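Local atomic coordinates of D-mannonate dehydratase (Streptococcus suis, PDB entry 3BDK), a protein that probably catalyses the dehydration of D-mannonate to 2-dehydro-3-deoxy-D-gluconate, a manganese- or iron-dependent step in pentose and glucuronate interconversion. Residues 24-29 / 82-87; 122-125 / 129-132; 217-222 / 328-333; 256-261 / 267-272. One frame throughout, in Å; residues are numbered along the deposited sequence.

Contact 1: residues 24-29 / 82-87; sequences SFRWYG and VIESIP. With DNO (D-mannose), chain C.
R26 and E84 cross at about a right angle, with the bend of the glutamate lying over one face of the guanidinium group. The nearest atoms are R26 NH1 and E84 CG, 3.1 Å apart, and CG sits toward the rim of the flat group instead of over its centre. R26 reaches this place on an extended chain: CG is anti to the backbone N (chi1 -166°), and the chain stays straight as far as NE. E84 also starts anti to its N, but it bends at chi2 (96°), so that CG meets the guanidinium and the carboxylate lies beyond it. The two planes end up 39° apart. E84 OE2 lies 3.7 Å from R26 NH1, well out of the guanidinium plane, so this long salt bridge rests on charge alone and no N-H points along it. OE1 forms a salt bridge with R328 NH1 and a weak hydrogen bond with H286. The end of R26 also reaches the bound D-mannose, and its NH2 makes a weak hydrogen bond to Y53. R26 NH1 gives a weak but fairly straight hydrogen bond to sugar O5 (3.4 Å), which lies at the edge of the guanidinium, in plane. Y28, from the same loop, brings its hydroxyl to the sugar, where O3 donates to OH over 3.2 Å. Y345 meets the Y28 ring edge-to-face. Together the loop and the end of strand 79-84 line one wall of the sugar pocket. E84, its side chain about 4 Å from the manganese, is thus held between two arginines close to the metal, while R26 also reaches the ligand.

Contact 2: residues 122-125 / 129-132; sequences CYNF and FDWT. With DNO (D-mannose), chain C.
A single side-chain hydrogen bond joins N124 to D130 across this short connection: N124 ND2 donates to D130 OD2 at 2.7 Å, with an N-H...O angle of 152°. The acceptor lies near the asparagine amide plane, but ND2 meets the aspartate oxygen from above the carboxylate plane. Amide and carboxylate are turned 57° from each other, and the two side chains cross at about a right angle. A chi1 of 85° at N124 sets CG between the backbone N and the carbonyl carbon and turns the amide toward the loop. The other end of that amide, OD1, accepts from M126 N, so both ends of the group are tied down. K93 adds a weak bond to OD1 and a long, weak ion pair with D130 OD2.

Contacts with D-mannose form the second kind. D130 OD1 comes within 2.9 Å of sugar O6, leaving OD2 to face N124. W131 presents the edge of its indole, where NE1 is 2.9 Å from sugar O4. The bond from N124 holds D130, which with W131 belongs to the sugar pocket.

Strand 120-123, which runs into N124, lies between strands 79-84 and 215-218 of the parallel barrel sheet. Y123 and F125 pack outward on helix 191-210, while residues 129-132 lead from the barrel toward strand 135-139 of the antiparallel sheet.

Contact 3: residues 217-222 / 328-333; sequences AIHPDD and RPDHGR. With MN (manganese (II) ion), chain D; DNO (D-mannose), chain C.
H219 and D330 meet through a manganese ion, H219 NE2 and D330 OD2 each binding it at 2.5 Å. H219 NE2 and D330 OD2 are themselves 4.3 Å apart, with the carboxylate oxygen near the plane of the imidazole, at its edge. H219 gets there with CG anti to the backbone N (chi1 -161°) and its ring turned by chi2 of -85°. The other ring nitrogen fixes that rotation: H219 ND1 donates to P220 O over 3.2 Å, on a carbonyl lone pair, although the oxygen lies out of the ring plane. The proline CD covers part of one ring face. D330 holds a less relaxed conformation, its chi1 of -131° falling between staggered positions, and its second oxygen is gripped by a salt bridge, R328 NH2 to D330 OD1 at 2.7 Å. R328 sends its NH1 to E84.

Sugar contacts flank the metal. D222 places OD2 2.9 Å from sugar O1, and R133 binds its other oxygen. H331 turns its ring edge to the sugar, CE1 standing 3.4 Å from O1. D-mannose adds O2 to the metal site, at 2.4 Å from the manganese, and H286 supplies the remaining protein ligand.

Two histidines, one carboxylate and a sugar hydroxyl thus surround the manganese at the mouth of the xylose isomerase-like barrel. The ion would be expected to polarise the O2 it holds, and R328, in a salt bridge with D330 OD1, would probably temper the negative charge there.

Contact 4: residues 256-261 / 267-272; sequences MCVGSY and NDVLAM
N267 opens the contact with its amide NH2 set against the end of the short helix 258-262: ND2 donates to Y261 O over 3.0 Å, with an N-H...O angle of 161°. The acceptor lies in the amide plane, and the donor falls on a lone pair in the carbonyl plane. The same ND2 also bonds to T235 O. D268 faces the other way and caps its own helix, its OD1 accepting from A271 N at 2.8 Å. V269 lies between V258 and Y261. Its CG1 touches V258 O at 3.3 Å and Y261 CB at 3.7 Å, and its CB rests on the V258 methyl CG1, the two valines crossing at about a right angle. A turn on, M272 makes the Met-aromatic contact. Its sulfur stands over one face of the Y261 ring, 4.2 Å from the centroid and 15° off the normal. A bend at chi3 (-81°) then turns M272 CE toward Y261 CB, 3.8 Å away. M256 reaches M272 from the strand, its CE against M272 CB at 3.9 Å.

The segments thus join the end of barrel strand 252-257 and helix 258-262 to the start of helix 269-278. M256 also packs on strand 282-286, V258 and L270 on helix 311-320, and Y261 and M272 on helix 237-245.

Contacts 1, 2 and 3 surround the same D-mannose at the ends of strands of one parallel sheet, whereas contact 4 lies to one side as a mainly apolar join between strand and helices. Polar chemistry rules the first three: contact 1 pairs opposite charges, contact 2 depends on one amide-carboxylate bond, and contact 3 is bridged by a metal. Contacts 1, 3 and 4 are buried; contact 2 is partly so. Contact 1 meets contact 3 through the E84-R328 salt bridge, and contact 2 meets contact 3 along strands 120-123 and 215-218. P220, next to the metal ligand H219, packs on Y261 of contact 4.

Contact 1: residues 24-29 / 82-87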
# COMPACT_ATOMS: atom_id res chain seq x y z
N SER A 24 3.26 11.97 -3.67
CA SER A 24 2.29 12.93 -4.20
C SER A 24 1.14 12.20 -4.86
O SER A 24 1.13 10.99 -4.85
CB SER A 24 2.98 13.86 -5.18
OG SER A 24 4.12 14.39 -4.55
N PHE A 25 0.20 12.93 -5.44
CA PHE A 25 -1.07 12.32 -5.83
C PHE A 25 -1.89 13.31 -6.65
O PHE A 25 -2.08 14.46 -6.25
CB PHE A 25 -1.84 11.95 -4.55
CG PHE A 25 -2.72 10.76 -4.67
CD1 PHE A 25 -4.09 10.91 -4.83
CD2 PHE A 25 -2.21 9.47 -4.57
CE1 PHE A 25 -4.93 9.80 -4.91
CE2 PHE A 25 -3.05 8.35 -4.66
CZ PHE A 25 -4.39 8.52 -4.82
N ARG A 26 -2.39 12.88 -7.80
CA ARG A 26 -3.08 13.81 -8.68
C ARG A 26 -4.48 14.11 -8.18
O ARG A 26 -5.20 13.20 -7.79
CB ARG A 26 -3.14 13.28 -10.11
CG ARG A 26 -3.52 14.33 -11.13
CD ARG A 26 -3.23 13.83 -12.51
NE ARG A 26 -3.77 14.69 -13.56
CZ ARG A 26 -3.46 14.56 -14.85
NH1 ARG A 26 -2.62 13.60 -15.21
NH2 ARG A 26 -3.97 15.38 -15.76
N TRP A 27 -4.85 15.39 -8.17
CA TRP A 27 -6.20 15.81 -7.83
C TRP A 27 -6.78 16.70 -8.93
O TRP A 27 -6.16 17.69 -9.34
CB TRP A 27 -6.22 16.51 -6.45
CG TRP A 27 -7.60 16.88 -5.97
CD1 TRP A 27 -8.62 16.03 -5.61
CD2 TRP A 27 -8.12 18.21 -5.80
NE1 TRP A 27 -9.73 16.75 -5.23
CE2 TRP A 27 -9.46 18.08 -5.34
CE3 TRP A 27 -7.58 19.50 -6.00
CZ2 TRP A 27 -10.26 19.18 -5.07
CZ3 TRP A 27 -8.39 20.60 -5.74
CH2 TRP A 27 -9.72 20.43 -5.27
N TYR A 28 -7.95 16.34 -9.42
CA TYR A 28 -8.56 17.01 -10.58
C TYR A 28 -9.40 18.27 -10.26
O TYR A 28 -10.30 18.64 -11.03
CB TYR A 28 -9.36 16.01 -11.43
CG TYR A 28 -8.47 15.20 -12.33
CD1 TYR A 28 -7.70 14.14 -11.83
CD2 TYR A 28 -8.35 15.51 -13.69
CE1 TYR A 28 -6.86 13.40 -12.66
CE2 TYR A 28 -7.51 14.78 -14.53
CZ TYR A 28 -6.76 13.73 -14.01
OH TYR A 28 -5.93 13.01 -14.84
N GLY A 29 -9.10 18.93 -9.14
CA GLY A 29 -9.83 20.13 -8.76
C GLY A 29 -11.13 19.86 -8.03
O GLY A 29 -11.53 18.70 -7.83
N VAL A 82 4.08 19.79 -7.87
CA VAL A 82 4.20 19.61 -9.32
C VAL A 82 2.85 19.93 -9.94
O VAL A 82 1.81 19.66 -9.34
CB VAL A 82 4.50 18.13 -9.70
CG1 VAL A 82 4.44 17.93 -11.21
CG2 VAL A 82 5.85 17.66 -9.14
N ILE A 83 2.85 20.49 -11.14
CA ILE A 83 1.61 20.70 -11.87
C ILE A 83 1.52 19.70 -13.01
O ILE A 83 2.41 19.63 -13.86
CB ILE A 83 1.49 22.15 -12.38
CG1 ILE A 83 1.13 23.07 -11.21
CG2 ILE A 83 0.44 22.27 -13.51
CD1 ILE A 83 0.90 24.50 -11.57
N GLU A 84 0.46 18.90 -13.02
CA GLU A 84 0.34 17.91 -14.06
C GLU A 84 -0.36 18.53 -15.22
O GLU A 84 -1.59 18.49 -15.36
CB GLU A 84 -0.37 16.64 -13.64
CG GLU A 84 -0.22 15.55 -14.70
CD GLU A 84 0.91 14.57 -14.41
OE1 GLU A 84 1.61 14.71 -13.39
OE2 GLU A 84 1.08 13.62 -15.21
N SER A 85 0.48 19.16 -16.02
CA SER A 85 0.20 19.49 -17.39
C SER A 85 -0.38 20.88 -17.55
O SER A 85 -1.53 21.14 -17.20
CB SER A 85 -0.67 18.43 -18.07
OG SER A 85 -0.35 18.31 -19.44
N ILE A 86 0.48 21.77 -18.04
CA ILE A 86 0.07 22.81 -18.96
C ILE A 86 0.22 22.20 -20.37
O ILE A 86 1.34 21.97 -20.84
CB ILE A 86 0.95 24.08 -18.84
CG1 ILE A 86 1.16 24.46 -17.37
CG2 ILE A 86 0.32 25.22 -19.63
CD1 ILE A 86 2.18 25.57 -17.16
N PRO A 87 -0.91 21.88 -21.02
CA PRO A 87 -0.94 21.27 -22.35
C PRO A 87 -0.51 22.18 -23.52
O PRO A 87 -1.19 23.16 -23.83
CB PRO A 87 -2.41 20.85 -22.52
CG PRO A 87 -3.17 21.78 -21.63
CD PRO A 87 -2.26 22.04 -20.45
C1 DNO C . -2.35 9.26 -19.26
C2 DNO C . -2.47 9.93 -17.89
C3 DNO C . -3.58 11.03 -17.79
C4 DNO C . -3.62 12.25 -18.76
C5 DNO C . -2.28 12.93 -19.19
C6 DNO C . -2.53 14.41 -19.51
O1 DNO C . -1.65 8.25 -19.41
O2 DNO C . -1.19 10.43 -17.45
O3 DNO C . -3.57 11.56 -16.47
O4 DNO C . -4.41 11.92 -19.91
O5 DNO C . -1.25 12.86 -18.19
O6 DNO C . -2.70 14.57 -20.92

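Contact 2: residues 122-125 / 129-132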
# COMPACT_ATOMS: atom_id res chain seq x y z
N CYS A 122 4.90 19.23 -15.48
CA CYS A 122 4.81 18.13 -16.45
C CYS A 122 3.97 18.60 -17.66
O CYS A 122 3.19 19.54 -17.55
CB CYS A 122 4.21 16.87 -15.77
SG CYS A 122 3.89 15.37 -16.86
N TYR A 123 4.16 17.93 -18.80
CA TYR A 123 3.49 18.26 -20.08
C TYR A 123 3.99 17.24 -21.11
O TYR A 123 5.07 16.67 -20.93
CB TYR A 123 3.87 19.67 -20.56
CG TYR A 123 5.32 19.73 -20.95
CD1 TYR A 123 5.70 19.71 -22.30
CD2 TYR A 123 6.31 19.74 -19.98
CE1 TYR A 123 7.04 19.71 -22.65
CE2 TYR A 123 7.65 19.75 -20.33
CZ TYR A 123 8.01 19.73 -21.66
OH TYR A 123 9.35 19.74 -21.97
N ASN A 124 3.25 17.04 -22.20
CA ASN A 124 3.68 16.12 -23.28
C ASN A 124 3.91 16.77 -24.64
O ASN A 124 3.61 17.95 -24.82
CB ASN A 124 2.70 14.95 -23.44
CG ASN A 124 1.53 15.28 -24.33
OD1 ASN A 124 1.71 15.71 -25.46
ND2 ASN A 124 0.33 15.07 -23.83
N PHE A 125 4.44 15.99 -25.58
CA PHE A 125 4.59 16.42 -26.97
C PHE A 125 4.15 15.29 -27.91
O PHE A 125 4.94 14.75 -28.68
CB PHE A 125 6.02 16.87 -27.26
CG PHE A 125 6.11 18.05 -28.19
CD1 PHE A 125 6.07 19.35 -27.70
CD2 PHE A 125 6.21 17.86 -29.57
CE1 PHE A 125 6.15 20.45 -28.56
CE2 PHE A 125 6.30 18.95 -30.44
CZ PHE A 125 6.26 20.24 -29.94
N PHE A 129 -3.49 12.57 -29.52
CA PHE A 129 -3.97 12.05 -28.24
C PHE A 129 -2.86 12.13 -27.20
O PHE A 129 -1.69 12.19 -27.57
CB PHE A 129 -4.38 10.58 -28.36
CG PHE A 129 -5.14 10.25 -29.62
CD1 PHE A 129 -4.48 9.75 -30.73
CD2 PHE A 129 -6.52 10.43 -29.68
CE1 PHE A 129 -5.17 9.44 -31.91
CE2 PHE A 129 -7.22 10.14 -30.84
CZ PHE A 129 -6.54 9.64 -31.96
N ASP A 130 -3.22 12.09 -25.92
CA ASP A 130 -2.23 12.00 -24.84
C ASP A 130 -2.02 10.58 -24.31
O ASP A 130 -1.11 10.32 -23.51
CB ASP A 130 -2.61 12.92 -23.70
CG ASP A 130 -2.82 14.34 -24.15
OD1 ASP A 130 -3.75 14.98 -23.60
OD2 ASP A 130 -2.06 14.79 -25.06
N TRP A 131 -2.86 9.67 -24.77
CA TRP A 131 -2.72 8.25 -24.50
C TRP A 131 -3.76 7.53 -25.35
O TRP A 131 -4.69 8.14 -25.87
CB TRP A 131 -2.91 7.95 -23.01
CG TRP A 131 -4.19 8.48 -22.46
CD1 TRP A 131 -4.40 9.70 -21.89
CD2 TRP A 131 -5.47 7.82 -22.44
NE1 TRP A 131 -5.71 9.84 -21.51
CE2 TRP A 131 -6.39 8.70 -21.84
CE3 TRP A 131 -5.92 6.56 -22.87
CZ2 TRP A 131 -7.74 8.37 -21.64
CZ3 TRP A 131 -7.27 6.23 -22.68
CH2 TRP A 131 -8.16 7.14 -22.07
N THR A 132 -3.60 6.22 -25.47
CA THR A 132 -4.53 5.41 -26.22
C THR A 132 -4.65 4.08 -25.50
O THR A 132 -3.64 3.43 -25.20
CB THR A 132 -3.99 5.21 -27.63
OG1 THR A 132 -3.90 6.48 -28.29
CG2 THR A 132 -4.88 4.27 -28.46
C1 DNO C . -2.35 9.26 -19.26
C2 DNO C . -2.47 9.93 -17.89
C3 DNO C . -3.58 11.03 -17.79
C4 DNO C . -3.62 12.25 -18.76
C5 DNO C . -2.28 12.93 -19.19
C6 DNO C . -2.53 14.41 -19.51
O1 DNO C . -1.65 8.25 -19.41
O2 DNO C . -1.19 10.43 -17.45
O3 DNO C . -3.57 11.56 -16.47
O4 DNO C . -4.41 11.92 -19.91
O5 DNO C . -1.25 12.86 -18.19
O6 DNO C . -2.70 14.57 -20.92

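Contact 3: residues 217-222 / 328-333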
# COMPACT_ATOMS: atom_id res chain seq x y z
N ALA A 217 9.27 19.07 -17.10
CA ALA A 217 9.40 17.61 -17.05
C ALA A 217 8.43 16.94 -18.01
O ALA A 217 7.22 16.93 -17.77
CB ALA A 217 9.19 17.11 -15.63
N ILE A 218 8.96 16.36 -19.08
CA ILE A 218 8.14 15.94 -20.21
C ILE A 218 7.62 14.52 -20.02
O ILE A 218 8.40 13.58 -19.90
CB ILE A 218 8.93 16.02 -21.53
CG1 ILE A 218 8.04 15.59 -22.70
CG2 ILE A 218 10.17 15.14 -21.46
CD1 ILE A 218 8.75 16.53 -24.88
N HIS A 219 6.30 14.38 -19.99
CA HIS A 219 5.67 13.07 -19.93
C HIS A 219 5.91 12.29 -21.21
O HIS A 219 5.58 12.75 -22.31
CB HIS A 219 4.17 13.21 -19.67
CG HIS A 219 3.52 11.95 -19.16
ND1 HIS A 219 3.08 10.95 -20.00
CD2 HIS A 219 3.25 11.54 -17.90
CE1 HIS A 219 2.56 9.97 -19.28
NE2 HIS A 219 2.65 10.30 -18.01
N PRO A 220 6.48 11.09 -21.08
CA PRO A 220 6.90 10.30 -22.24
C PRO A 220 5.72 9.90 -23.11
O PRO A 220 4.57 10.08 -22.70
CB PRO A 220 7.53 9.06 -21.60
CG PRO A 220 6.84 8.93 -20.29
CD PRO A 220 6.57 10.33 -19.82
N ASP A 221 6.00 9.36 -24.29
CA ASP A 221 4.95 9.01 -25.24
C ASP A 221 4.26 7.71 -24.84
O ASP A 221 4.92 6.72 -24.53
CB ASP A 221 5.53 8.89 -26.65
CG ASP A 221 5.50 10.20 -27.41
OD1 ASP A 221 6.07 10.26 -28.52
OD2 ASP A 221 4.92 11.18 -26.89
N ASP A 222 2.94 7.72 -24.85
CA ASP A 222 2.15 6.69 -24.17
C ASP A 222 1.00 6.21 -25.05
O ASP A 222 -0.06 6.82 -25.08
CB ASP A 222 1.62 7.22 -22.84
CG ASP A 222 0.62 6.28 -22.20
OD1 ASP A 222 0.56 5.10 -22.62
OD2 ASP A 222 -0.09 6.71 -21.27
N ARG A 328 4.94 9.85 -7.81
CA ARG A 328 3.48 9.74 -7.86
C ARG A 328 3.06 8.39 -8.42
O ARG A 328 3.35 8.05 -9.56
CB ARG A 328 2.89 10.87 -8.70
CG ARG A 328 1.42 10.67 -9.06
CD ARG A 328 1.02 11.53 -10.24
NE ARG A 328 -0.04 10.92 -11.03
CZ ARG A 328 -0.39 11.31 -12.25
NH1 ARG A 328 0.25 12.31 -12.84
NH2 ARG A 328 -1.37 10.69 -12.89
N PRO A 329 2.36 7.61 -7.60
CA PRO A 329 1.55 6.49 -8.10
C PRO A 329 0.61 6.92 -9.21
O PRO A 329 -0.38 7.60 -8.95
CB PRO A 329 0.76 6.06 -6.86
CG PRO A 329 0.63 7.30 -6.05
CD PRO A 329 1.92 8.05 -6.26
N ASP A 330 0.91 6.52 -10.44
CA ASP A 330 -0.00 6.71 -11.56
C ASP A 330 -1.18 5.74 -11.48
O ASP A 330 -1.52 5.24 -10.41
CB ASP A 330 0.73 6.54 -12.89
CG ASP A 330 0.47 7.68 -13.85
OD1 ASP A 330 -0.62 8.29 -13.77
OD2 ASP A 330 1.35 7.96 -14.69
N HIS A 331 -1.80 5.49 -12.63
CA HIS A 331 -3.09 4.81 -12.66
C HIS A 331 -3.15 3.68 -11.64
O HIS A 331 -2.13 3.09 -11.29
CB HIS A 331 -3.37 4.27 -14.07
CG HIS A 331 -3.16 5.27 -15.16
ND1 HIS A 331 -1.95 5.90 -15.36
CD2 HIS A 331 -4.00 5.75 -16.10
CE1 HIS A 331 -2.06 6.73 -16.39
NE2 HIS A 331 -3.29 6.65 -16.86
N GLY A 332 -4.36 3.38 -11.16
CA GLY A 332 -4.60 2.17 -10.42
C GLY A 332 -5.68 1.31 -11.05
O GLY A 332 -6.41 1.76 -11.93
N ARG A 333 -5.78 0.06 -10.59
CA ARG A 333 -6.89 -0.81 -10.98
C ARG A 333 -8.22 -0.27 -10.47
O ARG A 333 -8.27 0.51 -9.52
CB ARG A 333 -6.65 -2.23 -10.46
CG ARG A 333 -5.34 -2.85 -10.91
CD ARG A 333 -4.59 -3.45 -9.73
NE ARG A 333 -5.25 -4.65 -9.22
CZ ARG A 333 -5.48 -4.87 -7.93
NH1 ARG A 333 -5.10 -3.98 -7.02
NH2 ARG A 333 -6.09 -5.99 -7.55
MN MN D . 0.85 9.59 -16.46
C1 DNO C . -2.35 9.26 -19.26
C2 DNO C . -2.47 9.93 -17.89
C3 DNO C . -3.58 11.03 -17.79
C4 DNO C . -3.62 12.25 -18.76
C5 DNO C . -2.28 12.93 -19.19
C6 DNO C . -2.53 14.41 -19.51
O1 DNO C . -1.65 8.25 -19.41
O2 DNO C . -1.19 10.43 -17.45
O3 DNO C . -3.57 11.56 -16.47
O4 DNO C . -4.41 11.92 -19.91
O5 DNO C . -1.25 12.86 -18.19
O6 DNO C . -2.70 14.57 -20.92

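Contact 4: residues 256-261 / 267-272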
# COMPACT_ATOMS: atom_id res chain seq x y z
N MET A 256 10.04 10.65 -15.66
CA MET A 256 10.31 9.22 -15.82
C MET A 256 9.07 8.38 -15.45
O MET A 256 8.93 7.91 -14.32
CB MET A 256 11.51 8.80 -14.98
CG MET A 256 11.79 7.26 -14.99
SD MET A 256 11.71 6.40 -16.62
CE MET A 256 13.22 7.02 -17.38
N CYS A 257 8.16 8.21 -16.40
CA CYS A 257 7.01 7.34 -16.17
C CYS A 257 7.46 5.97 -16.61
O CYS A 257 7.33 5.60 -17.79
CB CYS A 257 5.78 7.82 -16.95
SG CYS A 257 4.36 6.73 -16.85
N VAL A 258 8.06 5.23 -15.69
CA VAL A 258 8.53 3.88 -15.97
C VAL A 258 7.49 2.99 -16.66
O VAL A 258 7.87 2.11 -17.43
CB VAL A 258 9.10 3.15 -14.70
CG1 VAL A 258 10.35 3.82 -14.22
CG2 VAL A 258 8.05 3.03 -13.59
N GLY A 259 6.21 3.22 -16.38
CA GLY A 259 5.12 2.45 -16.97
C GLY A 259 4.97 2.69 -18.45
O GLY A 259 4.77 1.75 -19.24
N SER A 260 5.06 3.97 -18.85
CA SER A 260 4.90 4.34 -20.26
C SER A 260 6.04 3.76 -21.04
O SER A 260 5.83 3.12 -22.05
CB SER A 260 4.87 5.86 -20.43
OG SER A 260 3.55 6.37 -20.22
N TYR A 261 7.26 3.96 -20.53
CA TYR A 261 8.44 3.39 -21.15
C TYR A 261 8.48 1.87 -21.18
O TYR A 261 8.94 1.30 -22.16
CB TYR A 261 9.71 3.94 -20.51
CG TYR A 261 10.03 5.35 -20.92
CD1 TYR A 261 10.27 6.34 -19.95
CD2 TYR A 261 10.13 5.71 -22.25
CE1 TYR A 261 10.58 7.63 -20.32
CE2 TYR A 261 10.43 7.00 -22.63
CZ TYR A 261 10.65 7.96 -21.66
OH TYR A 261 10.94 9.26 -22.05
N ASN A 267 12.52 -1.42 -24.33
CA ASN A 267 13.04 -0.46 -23.36
C ASN A 267 13.48 -1.09 -22.05
O ASN A 267 12.84 -2.04 -21.56
CB ASN A 267 11.99 0.63 -23.09
CG ASN A 267 11.91 1.63 -24.19
OD1 ASN A 267 12.87 1.84 -24.91
ND2 ASN A 267 10.77 2.27 -24.33
N ASP A 268 14.56 -0.56 -21.47
CA ASP A 268 15.06 -0.98 -20.17
C ASP A 268 14.96 0.25 -19.23
O ASP A 268 15.89 1.08 -19.14
CB ASP A 268 16.50 -1.52 -20.29
CG ASP A 268 17.15 -1.84 -18.92
OD1 ASP A 268 16.71 -1.36 -17.85
OD2 ASP A 268 18.16 -2.57 -18.92
N VAL A 269 13.82 0.35 -18.54
CA VAL A 269 13.54 1.44 -17.64
C VAL A 269 14.58 1.57 -16.51
O VAL A 269 14.88 2.70 -16.07
CB VAL A 269 12.07 1.42 -17.06
CG1 VAL A 269 11.02 1.35 -18.18
CG2 VAL A 269 11.87 0.28 -16.06
N LEU A 270 15.12 0.44 -16.04
CA LEU A 270 16.15 0.49 -15.00
C LEU A 270 17.36 1.24 -15.49
O LEU A 270 17.89 2.09 -14.78
CB LEU A 270 16.56 -0.89 -14.51
CG LEU A 270 15.55 -1.65 -13.66
CD1 LEU A 270 16.22 -2.81 -12.98
CD2 LEU A 270 14.93 -0.74 -12.66
N ALA A 271 17.81 0.93 -16.70
CA ALA A 271 18.94 1.64 -17.29
C ALA A 271 18.53 3.07 -17.60
O ALA A 271 19.30 4.00 -17.36
CB ALA A 271 19.43 0.93 -18.53
N MET A 272 17.32 3.26 -18.12
CA MET A 272 16.87 4.57 -18.51
C MET A 272 16.75 5.51 -17.30
O MET A 272 17.11 6.70 -17.35
CB MET A 272 15.53 4.47 -19.22
CG MET A 272 15.64 4.38 -20.72
SD MET A 272 14.04 4.71 -21.45
CE MET A 272 13.31 3.11 -21.25